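Local structure of N-acetylmuramoyl-L-alanine amidase (Mycolicibacterium smegmatis, 7AGM) at residues V11-G16 against L61-A66; L146-I151 against I208-A213. The protein is a zinc-dependent N-acetylmuramoyl-L-alanine amidase, which hydrolyses the amide link between N-acetylmuramic acid and L-alanine in peptidoglycan. All coordinates share one frame; numbering follows the deposited sequence.

In the fold
Two contacts illustrate how a layer of helices is assembled against the mixed sheet of the amidase fold. Interaction 1 seats the layer on the sheet, helix 52-69 against strand 10-15; interaction 2 joins two of its helices, the end of helix 134-148 to helix 198-219. Their centres lie about 14 Å apart and they touch directly: Ala66 CB meets Val209 CG2 at 3.7 Å, and Val11 CG2 meets Ile212 CG2 at 3.8 Å, so helix 198-219 packs against both the strand and the helix of interaction 1. The zinc ion, held by His17, Glu52 and His107, is about 12 Å from the side chain of Ile208. His17 follows strand 10-15 by two residues, and Glu52 is the first residue of helix 52-69.

Interaction 1 of 2, residues V11-G16 against L61-A66; sequences VFLDPG and LRVRAA
Leu13 reaches from strand 10-15 to Val63 and Arg64 of helix 52-69, a strand-to-helix packing within the alpha/beta fold of zinc-dependent amidases. It is a compact example of how one branched side chain can engage two successive residues of a helix. The CA atoms of Leu13 and Arg64 are 7.7 Å apart, and the leucine fills that interval with its forked end. CD2 goes to the valine, 3.9 Å from Val63 CG1, while CD1 rests against the root of the arginine, 3.8 Å from Arg64 CB. CD1 also comes within 4.1 Å of Val63 CG1, so that this methyl meets both prongs of the fork. Val63 turns CG1 to the strand by holding it anti to its own backbone N (chi1 168°).

Leu13, Val63 and the CA and CB of Arg64 make up the tight, apolar part of the contact. Ala205 of helix 198-219 closes over Val63, and Thr60, one turn earlier in helix 52-69, adds to the packing around Leu13. The looser part begins beyond CB of Arg64, a partly exposed residue. From there its chain leads away from Leu13, bending at chi3 (74°), and touches Thr74 and Met76 of the edge strand 73-76. The charged end therefore stays apart from the leucine. Behind the contact, the backbone of Leu13 is hydrogen-bonded to Ala75, tying it into the sheet. On the helix side the leucine reaches as far as the main chain, with Leu13 CD1 3.9 Å from Arg64 CA.

Interaction 2 of 2, residues L146-I151 against I208-A213; sequences LAASGI and IVRGIA
Leu146 opens the contact by laying its CD2 methyl 4.2 Å from Ile208 CG1, the two side chains running side by side in the same direction. Both are buried, with Val181 and Cys183 of strand 178-185 beneath them. Two residues on, Ala148 faces the other helix at its exposed edge, where its CB lies 4.3 Å from Arg210 NH2. Ser149 follows, modelled in two conformers; in the one described here its OG is 3.5 Å from Arg210 NH1 and oblique to the guanidinium plane. In this conformer the hydrogen bond of OG is to Gln145 O, in the last turn of helix 134-148. Arg210 reaches this edge through a chain bent at chi3 (66°). The chain leaves the helix at Gly150, whose phi is 90° and whose N bonds Ala147 O at 3.1 Å. A weak bond, Ile151 N to Leu146 O, completes the turn, and the side chain of Ile151 packs on Tyr204 and Ala207 of helix 198-219. The whole is a helix C-terminus closed by a Schellman motif and packed against a neighbouring helix of the amidase fold.

Interaction 1 of 2, residues V11-G16 against L61-A66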
loop_
_atom_site.group_PDB
_atom_site.type_symbol
_atom_site.label_atom_id
_atom_site.label_comp_id
_atom_site.label_asym_id
_atom_site.label_seq_id
_atom_site.Cartn_x
_atom_site.Cartn_y
_atom_site.Cartn_z
ATOM N N VAL A 11 -1.371 -3.167 12.953
ATOM C CA VAL A 11 -1.297 -2.769 11.552
ATOM C C VAL A 11 -0.524 -3.832 10.783
ATOM O O VAL A 11 0.601 -4.191 11.165
ATOM C CB VAL A 11 -0.613 -1.397 11.391
ATOM C CG1 VAL A 11 -0.447 -1.039 9.911
ATOM C CG2 VAL A 11 -1.385 -0.314 12.149
ATOM N N PHE A 12 -1.115 -4.329 9.699
ATOM C CA PHE A 12 -0.421 -5.215 8.770
ATOM C C PHE A 12 0.104 -4.390 7.602
ATOM O O PHE A 12 -0.662 -3.658 6.957
ATOM C CB PHE A 12 -1.360 -6.310 8.263
ATOM C CG PHE A 12 -0.676 -7.343 7.406
ATOM C CD1 PHE A 12 0.034 -8.392 7.990
ATOM C CD2 PHE A 12 -0.741 -7.280 6.019
ATOM C CE1 PHE A 12 0.666 -9.351 7.200
ATOM C CE2 PHE A 12 -0.122 -8.237 5.233
ATOM C CZ PHE A 12 0.590 -9.278 5.826
ATOM N N LEU A 13 1.413 -4.498 7.343
ATOM C CA LEU A 13 2.096 -3.732 6.306
ATOM C C LEU A 13 2.503 -4.660 5.174
ATOM O O LEU A 13 3.105 -5.712 5.413
ATOM C CB LEU A 13 3.335 -3.039 6.880
ATOM C CG LEU A 13 3.055 -1.982 7.949
ATOM C CD1 LEU A 13 4.358 -1.559 8.625
ATOM C CD2 LEU A 13 2.328 -0.776 7.342
ATOM N N ASP A 14 2.193 -4.259 3.942
ATOM C CA ASP A 14 2.458 -5.069 2.752
ATOM C C ASP A 14 3.266 -4.274 1.736
ATOM O O ASP A 14 2.704 -3.556 0.896
ATOM C CB ASP A 14 1.152 -5.574 2.139
ATOM C CG ASP A 14 1.358 -6.224 0.786
ATOM O OD1 ASP A 14 2.376 -6.929 0.614
ATOM O OD2 ASP A 14 0.496 -6.032 -0.103
ATOM N N PRO A 15 4.592 -4.396 1.763
ATOM C CA PRO A 15 5.402 -3.786 0.695
ATOM C C PRO A 15 5.230 -4.575 -0.594
ATOM O O PRO A 15 5.569 -5.760 -0.665
ATOM C CB PRO A 15 6.835 -3.865 1.235
ATOM C CG PRO A 15 6.816 -4.967 2.257
ATOM C CD PRO A 15 5.398 -5.115 2.767
ATOM N N GLY A 16 4.663 -3.914 -1.602
ATOM C CA GLY A 16 4.261 -4.616 -2.809
ATOM C C GLY A 16 5.425 -5.309 -3.499
ATOM O O GLY A 16 6.566 -4.830 -3.486
ATOM N N LEU A 61 9.770 -0.257 5.676
ATOM C CA LEU A 61 10.602 -0.356 6.874
ATOM C C LEU A 61 10.561 0.942 7.672
ATOM O O LEU A 61 10.550 0.926 8.909
ATOM C CB LEU A 61 12.046 -0.680 6.481
ATOM C CG LEU A 61 12.297 -2.086 5.935
ATOM C CD1 LEU A 61 13.766 -2.255 5.560
ATOM C CD2 LEU A 61 11.874 -3.149 6.953
ATOM N N ARG A 62 10.561 2.077 6.976
ATOM C CA ARG A 62 10.471 3.366 7.647
ATOM C C ARG A 62 9.112 3.546 8.305
ATOM O O ARG A 62 9.035 4.034 9.440
ATOM C CB ARG A 62 10.774 4.479 6.651
ATOM C CG ARG A 62 12.223 4.424 6.166
ATOM C CD ARG A 62 12.468 5.323 4.964
ATOM N NE ARG A 62 13.807 5.119 4.403
ATOM C CZ ARG A 62 14.896 5.769 4.798
ATOM N NH1 ARG A 62 14.824 6.682 5.757
ATOM N NH2 ARG A 62 16.064 5.503 4.228
ATOM N N VAL A 63 8.033 3.138 7.623
ATOM C CA VAL A 63 6.706 3.175 8.233
ATOM C C VAL A 63 6.678 2.317 9.494
ATOM O O VAL A 63 6.182 2.742 10.543
ATOM C CB VAL A 63 5.630 2.728 7.223
ATOM C CG1 VAL A 63 4.285 2.488 7.925
ATOM C CG2 VAL A 63 5.472 3.758 6.093
ATOM N N ARG A 64 7.221 1.097 9.413
ATOM C CA ARG A 64 7.192 0.200 10.565
ATOM C C ARG A 64 7.908 0.808 11.764
ATOM O O ARG A 64 7.407 0.754 12.894
ATOM C CB ARG A 64 7.807 -1.158 10.227
ATOM C CG ARG A 64 7.908 -2.020 11.471
ATOM C CD ARG A 64 8.332 -3.410 11.176
ATOM N NE ARG A 64 9.745 -3.481 10.852
ATOM C CZ ARG A 64 10.374 -4.623 10.618
ATOM N NH1 ARG A 64 9.705 -5.767 10.682
ATOM N NH2 ARG A 64 11.663 -4.619 10.321
ATOM N N ALA A 65 9.104 1.359 11.543
ATOM C CA ALA A 65 9.857 1.959 12.641
ATOM C C ALA A 65 9.064 3.070 13.321
ATOM O O ALA A 65 9.043 3.161 14.555
ATOM C CB ALA A 65 11.188 2.499 12.122
ATOM N N ALA A 66 8.390 3.918 12.539
ATOM C CA ALA A 66 7.632 5.011 13.138
ATOM C C ALA A 66 6.432 4.488 13.917
ATOM O O ALA A 66 6.127 4.992 15.005
ATOM C CB ALA A 66 7.210 6.020 12.070
#

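Interaction 2 of 2, residues L146-I151 against I208-A213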
loop_
_atom_site.group_PDB
_atom_site.type_symbol
_atom_site.label_atom_id
_atom_site.label_comp_id
_atom_site.label_asym_id
_atom_site.label_seq_id
_atom_site.Cartn_x
_atom_site.Cartn_y
_atom_site.Cartn_z
ATOM N N LEU A 146 -1.658 12.367 2.974
ATOM C CA LEU A 146 -0.698 12.478 1.883
ATOM C C LEU A 146 -0.758 13.864 1.259
ATOM O O LEU A 146 0.277 14.499 1.021
ATOM C CB LEU A 146 -0.971 11.391 0.842
ATOM C CG LEU A 146 -0.651 9.960 1.298
ATOM C CD1 LEU A 146 -1.307 8.913 0.423
ATOM C CD2 LEU A 146 0.841 9.730 1.295
ATOM N N ALA A 147 -1.969 14.363 1.008
ATOM C CA ALA A 147 -2.103 15.679 0.392
ATOM C C ALA A 147 -1.679 16.799 1.334
ATOM O O ALA A 147 -1.111 17.804 0.884
ATOM C CB ALA A 147 -3.540 15.887 -0.085
ATOM N N ALA A 148 -1.929 16.642 2.637
ATOM C CA ALA A 148 -1.516 17.661 3.595
ATOM C C ALA A 148 -0.003 17.764 3.662
ATOM O O ALA A 148 0.531 18.838 3.962
ATOM C CB ALA A 148 -2.088 17.354 4.981
ATOM N N SER A 149 0.694 16.667 3.370
ATOM C CA SER A 149 2.150 16.604 3.378
ATOM C C SER A 149 2.776 17.218 2.132
ATOM O O SER A 149 4.007 17.215 2.014
ATOM C CB SER A 149 2.609 15.150 3.541
ATOM O OG SER A 149 2.094 14.564 4.731
ATOM N N GLY A 150 1.973 17.740 1.206
ATOM C CA GLY A 150 2.490 18.401 0.026
ATOM C C GLY A 150 2.720 17.493 -1.159
ATOM O O GLY A 150 3.122 17.981 -2.222
ATOM N N ILE A 151 2.486 16.193 -1.013
ATOM C CA ILE A 151 2.569 15.264 -2.135
ATOM C C ILE A 151 1.307 15.467 -2.962
ATOM O O ILE A 151 0.201 15.319 -2.427
ATOM C CB ILE A 151 2.678 13.814 -1.646
ATOM C CG1 ILE A 151 3.850 13.660 -0.678
ATOM C CG2 ILE A 151 2.807 12.860 -2.830
ATOM C CD1 ILE A 151 3.759 12.408 0.158
ATOM N N ILE A 208 2.447 8.501 5.162
ATOM C CA ILE A 208 1.667 7.281 5.354
ATOM C C ILE A 208 1.404 7.035 6.838
ATOM O O ILE A 208 0.288 6.673 7.233
ATOM C CB ILE A 208 2.358 6.092 4.657
ATOM C CG1 ILE A 208 2.358 6.320 3.138
ATOM C CG2 ILE A 208 1.689 4.764 5.067
ATOM C CD1 ILE A 208 3.200 5.310 2.357
ATOM N N VAL A 209 2.420 7.250 7.684
ATOM C CA VAL A 209 2.250 7.074 9.125
ATOM C C VAL A 209 1.182 8.015 9.673
ATOM O O VAL A 209 0.353 7.613 10.501
ATOM C CB VAL A 209 3.600 7.241 9.852
ATOM C CG1 VAL A 209 3.392 7.325 11.353
ATOM C CG2 VAL A 209 4.529 6.086 9.514
ATOM N N ARG A 210 1.167 9.271 9.218
ATOM C CA ARG A 210 0.120 10.193 9.658
ATOM C C ARG A 210 -1.259 9.684 9.261
ATOM O O ARG A 210 -2.214 9.778 10.042
ATOM C CB ARG A 210 0.358 11.588 9.081
ATOM C CG ARG A 210 1.551 12.313 9.681
ATOM C CD ARG A 210 1.809 13.640 8.979
ATOM N NE ARG A 210 0.724 14.594 9.191
ATOM C CZ ARG A 210 0.651 15.791 8.613
ATOM N NH1 ARG A 210 1.601 16.190 7.777
ATOM N NH2 ARG A 210 -0.377 16.590 8.870
ATOM N N GLY A 211 -1.384 9.146 8.046
ATOM C CA GLY A 211 -2.645 8.536 7.640
ATOM C C GLY A 211 -3.048 7.370 8.526
ATOM O O GLY A 211 -4.211 7.245 8.924
ATOM N N ILE A 212 -2.097 6.478 8.820
ATOM C CA ILE A 212 -2.385 5.317 9.663
ATOM C C ILE A 212 -2.781 5.756 11.064
ATOM O O ILE A 212 -3.801 5.309 11.607
ATOM C CB ILE A 212 -1.185 4.351 9.689
ATOM C CG1 ILE A 212 -0.938 3.794 8.287
ATOM C CG2 ILE A 212 -1.421 3.236 10.718
ATOM C CD1 ILE A 212 0.321 2.919 8.204
ATOM N N ALA A 213 -1.978 6.635 11.673
ATOM C CA ALA A 213 -2.245 7.072 13.041
ATOM C C ALA A 213 -3.570 7.816 13.133
ATOM O O ALA A 213 -4.328 7.631 14.097
ATOM C CB ALA A 213 -1.099 7.946 13.546
#